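Local coordinates for protein putative alpha-galactosidase (Bacteroides fragilis, PDB 4NZJ) that probably hydrolyses terminal, non-reducing alpha-D-galactose residues from alpha-D-galactosides, as a glycoside hydrolase of family 27, at residues Pro100-Asn105 and Ile383-Leu388. Residues are numbered along the deposited sequence; the frame is centred on the assembly and turned at random. Where two conformers were deposited one is given.
Sequences PPMGWN and INQDVL
Pro-100 and Gln-385 bring the two backbones to 6.3 Å between their CA atoms, at the entry to strand 102-105, the first strand of the TIM barrel, and just past the end of helix 378-384. From there the strand runs away from the helix, confining the contact to Pro-100, Met-102, Asn-384 and Gln-385. The Gln-385 side chain bends at chi2 (-72°), and its amide reaches the loop that leads into the strand. Gln-385 NE2 gives a nearly straight bond (171°) to Pro-100 O at 2.9 Å and a second to OD1 of neighbouring Asn-384 at 2.8 Å, both acceptors lying in the amide plane. OE1 on the same amide accepts from Thr-99 OG1. The Pro-100 ring packs against Asn-384, its CD 3.3 Å from Asn-384 O and its CB 3.6 Å from Asn-384 OD1, with CD also above the plane of the Gln-385 amide. Met-102, a selenomethionine, lays SE over the amide, 3.7 Å from Gln-385 CD and on the opposite side from the proline ring's CD; it also packs on Leu-358 of strand 358-360. Asn-384 ND2 turns to Ser-356 O. With both NE2 hydrogens and OE1 engaged, the buried amide is held against rotation. Gln-385 thus ties the lead-in to the first barrel strand to the end of helix 378-384, the last helix of the chain.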
ATOM      1  N   PRO A 100      -2.653   3.908  -3.875  1.00 17.35           N
ATOM      2  CA  PRO A 100      -1.746   3.637  -2.758  1.00 16.43           C
ATOM      3  C   PRO A 100      -0.855   2.417  -2.997  1.00 17.07           C
ATOM      4  O   PRO A 100      -1.282   1.463  -3.660  1.00 19.00           O
ATOM      5  CB  PRO A 100      -2.700   3.377  -1.584  1.00 16.93           C
ATOM      6  CG  PRO A 100      -3.939   4.114  -1.951  1.00 17.16           C
ATOM      7  CD  PRO A 100      -4.055   4.004  -3.442  1.00 17.90           C
ATOM      8  N   PRO A 101       0.374   2.442  -2.462  1.00 17.36           N
ATOM      9  CA  PRO A 101       1.259   1.286  -2.644  1.00 17.03           C
ATOM     10  C   PRO A 101       0.805   0.088  -1.816  1.00 16.25           C
ATOM     11  O   PRO A 101       0.323   0.252  -0.697  1.00 16.44           O
ATOM     12  CB  PRO A 101       2.610   1.798  -2.153  1.00 16.85           C
ATOM     13  CG  PRO A 101       2.268   2.844  -1.156  1.00 17.13           C
ATOM     14  CD  PRO A 101       0.973   3.465  -1.588  1.00 17.58           C
HETATM   15  N   MSE A 102       0.969  -1.105  -2.371  1.00 15.42           N
HETATM   16  CA  MSE A 102       0.641  -2.344  -1.689  1.00 15.05           C
HETATM   17  C   MSE A 102       1.855  -3.232  -1.702  1.00 15.32           C
HETATM   18  O   MSE A 102       2.573  -3.298  -2.703  1.00 16.58           O
HETATM   19  CB  MSE A 102      -0.498  -3.050  -2.420  1.00 16.48           C
HETATM   20  CG  MSE A 102      -1.750  -2.188  -2.547  1.00 16.07           C
HETATM   21 SE   MSE A 102      -3.135  -3.125  -3.581  0.75 16.67          SE
HETATM   22  CE  MSE A 102      -3.189  -4.797  -2.545  1.00 16.80           C
ATOM     23  N   GLY A 103       2.091  -3.941  -0.605  1.00 15.34           N
ATOM     24  CA  GLY A 103       3.266  -4.798  -0.521  1.00 16.93           C
ATOM     25  C   GLY A 103       3.562  -5.292   0.874  1.00 15.98           C
ATOM     26  O   GLY A 103       2.649  -5.544   1.668  1.00 16.98           O
ATOM     27  N   TRP A 104       4.851  -5.420   1.159  1.00 16.19           N
ATOM     28  CA  TRP A 104       5.347  -6.056   2.377  1.00 15.52           C
ATOM     29  C   TRP A 104       6.626  -5.370   2.831  1.00 16.16           C
ATOM     30  O   TRP A 104       7.448  -4.968   2.007  1.00 16.38           O
ATOM     31  CB  TRP A 104       5.619  -7.529   2.088  1.00 16.01           C
ATOM     32  CG  TRP A 104       6.297  -8.314   3.164  1.00 16.57           C
ATOM     33  CD1 TRP A 104       5.705  -8.911   4.234  1.00 16.64           C
ATOM     34  CD2 TRP A 104       7.697  -8.624   3.253  1.00 16.88           C
ATOM     35  NE1 TRP A 104       6.644  -9.564   4.993  1.00 17.71           N
ATOM     36  CE2 TRP A 104       7.875  -9.408   4.411  1.00 16.58           C
ATOM     37  CE3 TRP A 104       8.814  -8.317   2.466  1.00 16.71           C
ATOM     38  CZ2 TRP A 104       9.130  -9.905   4.799  1.00 17.62           C
ATOM     39  CZ3 TRP A 104      10.066  -8.800   2.857  1.00 18.03           C
ATOM     40  CH2 TRP A 104      10.210  -9.590   4.009  1.00 18.33           C
ATOM     41  N   ASN A 105       6.764  -5.221   4.145  1.00 17.53           N
ATOM     42  CA  ASN A 105       7.977  -4.689   4.760  1.00 18.32           C
ATOM     43  C   ASN A 105       8.594  -5.770   5.637  1.00 17.82           C
ATOM     44  O   ASN A 105       7.885  -6.480   6.358  1.00 18.99           O
ATOM     45  CB  ASN A 105       7.659  -3.443   5.576  1.00 20.07           C
ATOM     46  CG  ASN A 105       8.868  -2.906   6.326  1.00 24.38           C
ATOM     47  OD1 ASN A 105       9.250  -3.444   7.365  1.00 25.77           O
ATOM     48  ND2 ASN A 105       9.474  -1.837   5.804  1.00 25.87           N
ATOM     49  N   ILE A 383     -11.665  -0.634  -3.471  1.00 18.72           N
ATOM     50  CA  ILE A 383     -11.937   0.647  -2.826  1.00 18.81           C
ATOM     51  C   ILE A 383     -10.632   1.400  -2.522  1.00 18.30           C
ATOM     52  O   ILE A 383     -10.505   2.574  -2.876  1.00 19.18           O
ATOM     53  CB  ILE A 383     -12.796   0.462  -1.557  1.00 19.82           C
ATOM     54  CG1 ILE A 383     -14.224   0.080  -1.965  1.00 20.76           C
ATOM     55  CG2 ILE A 383     -12.789   1.725  -0.706  1.00 19.53           C
ATOM     56  CD1 ILE A 383     -15.082  -0.432  -0.830  1.00 22.11           C
ATOM     57  N   ASN A 384      -9.667   0.726  -1.897  1.00 18.04           N
ATOM     58  CA  ASN A 384      -8.343   1.332  -1.631  1.00 17.59           C
ATOM     59  C   ASN A 384      -7.689   1.895  -2.887  1.00 17.68           C
ATOM     60  O   ASN A 384      -7.085   2.973  -2.870  1.00 18.42           O
ATOM     61  CB  ASN A 384      -7.395   0.307  -1.017  1.00 17.17           C
ATOM     62  CG  ASN A 384      -6.016   0.886  -0.713  1.00 17.60           C
ATOM     63  OD1 ASN A 384      -5.074   0.704  -1.487  1.00 17.98           O
ATOM     64  ND2 ASN A 384      -5.893   1.586   0.412  1.00 17.76           N
ATOM     65  N   GLN A 385      -7.816   1.148  -3.979  1.00 17.64           N
ATOM     66  CA  GLN A 385      -7.159   1.479  -5.240  1.00 19.02           C
ATOM     67  C   GLN A 385      -8.013   2.360  -6.169  1.00 19.70           C
ATOM     68  O   GLN A 385      -7.642   2.602  -7.313  1.00 20.99           O
ATOM     69  CB  GLN A 385      -6.759   0.180  -5.951  1.00 19.28           C
ATOM     70  CG  GLN A 385      -5.762  -0.665  -5.172  1.00 18.82           C
ATOM     71  CD  GLN A 385      -4.370  -0.055  -5.165  1.00 18.82           C
ATOM     72  OE1 GLN A 385      -3.680  -0.039  -6.189  1.00 20.35           O
ATOM     73  NE2 GLN A 385      -3.954   0.462  -4.015  1.00 18.61           N
ATOM     74  N   ASP A 386      -9.151   2.847  -5.682  1.00 20.02           N
ATOM     75  CA  ASP A 386     -10.020   3.677  -6.516  1.00 21.84           C
ATOM     76  C   ASP A 386      -9.244   4.866  -7.082  1.00 22.79           C
ATOM     77  O   ASP A 386      -8.558   5.561  -6.340  1.00 22.64           O
ATOM     78  CB  ASP A 386     -11.227   4.180  -5.736  1.00 22.50           C
ATOM     79  CG  ASP A 386     -12.213   4.920  -6.619  1.00 25.20           C
ATOM     80  OD1 ASP A 386     -12.988   4.251  -7.339  1.00 28.61           O
ATOM     81  OD2 ASP A 386     -12.204   6.170  -6.620  1.00 25.91           O
ATOM     82  N   VAL A 387      -9.391   5.105  -8.384  1.00 24.41           N
ATOM     83  CA  VAL A 387      -8.564   6.102  -9.075  0.50 25.46           C
ATOM     84  C   VAL A 387      -8.792   7.542  -8.596  1.00 25.68           C
ATOM     85  O   VAL A 387      -7.920   8.392  -8.759  1.00 26.67           O
ATOM     86  CB  VAL A 387      -8.708   6.024 -10.614  0.50 27.97           C
ATOM     87  CG1 VAL A 387      -8.344   4.630 -11.111  0.50 28.17           C
ATOM     88  CG2 VAL A 387     -10.106   6.419 -11.071  0.50 29.72           C
ATOM     89  N   LEU A 388      -9.941   7.829  -7.996  1.00 25.12           N
ATOM     90  CA  LEU A 388     -10.172   9.179  -7.472  1.00 25.78           C
ATOM     91  C   LEU A 388      -9.212   9.472  -6.309  1.00 24.75           C
ATOM     92  O   LEU A 388      -8.790  10.611  -6.122  1.00 25.97           O
ATOM     93  CB  LEU A 388     -11.627   9.372  -7.042  1.00 27.22           C
ATOM     94  CG  LEU A 388     -12.031  10.805  -6.674  1.00 29.36           C
ATOM     95  CD1 LEU A 388     -11.903  11.750  -7.858  1.00 32.07           C
ATOM     96  CD2 LEU A 388     -13.446  10.813  -6.121  1.00 30.13           C
TER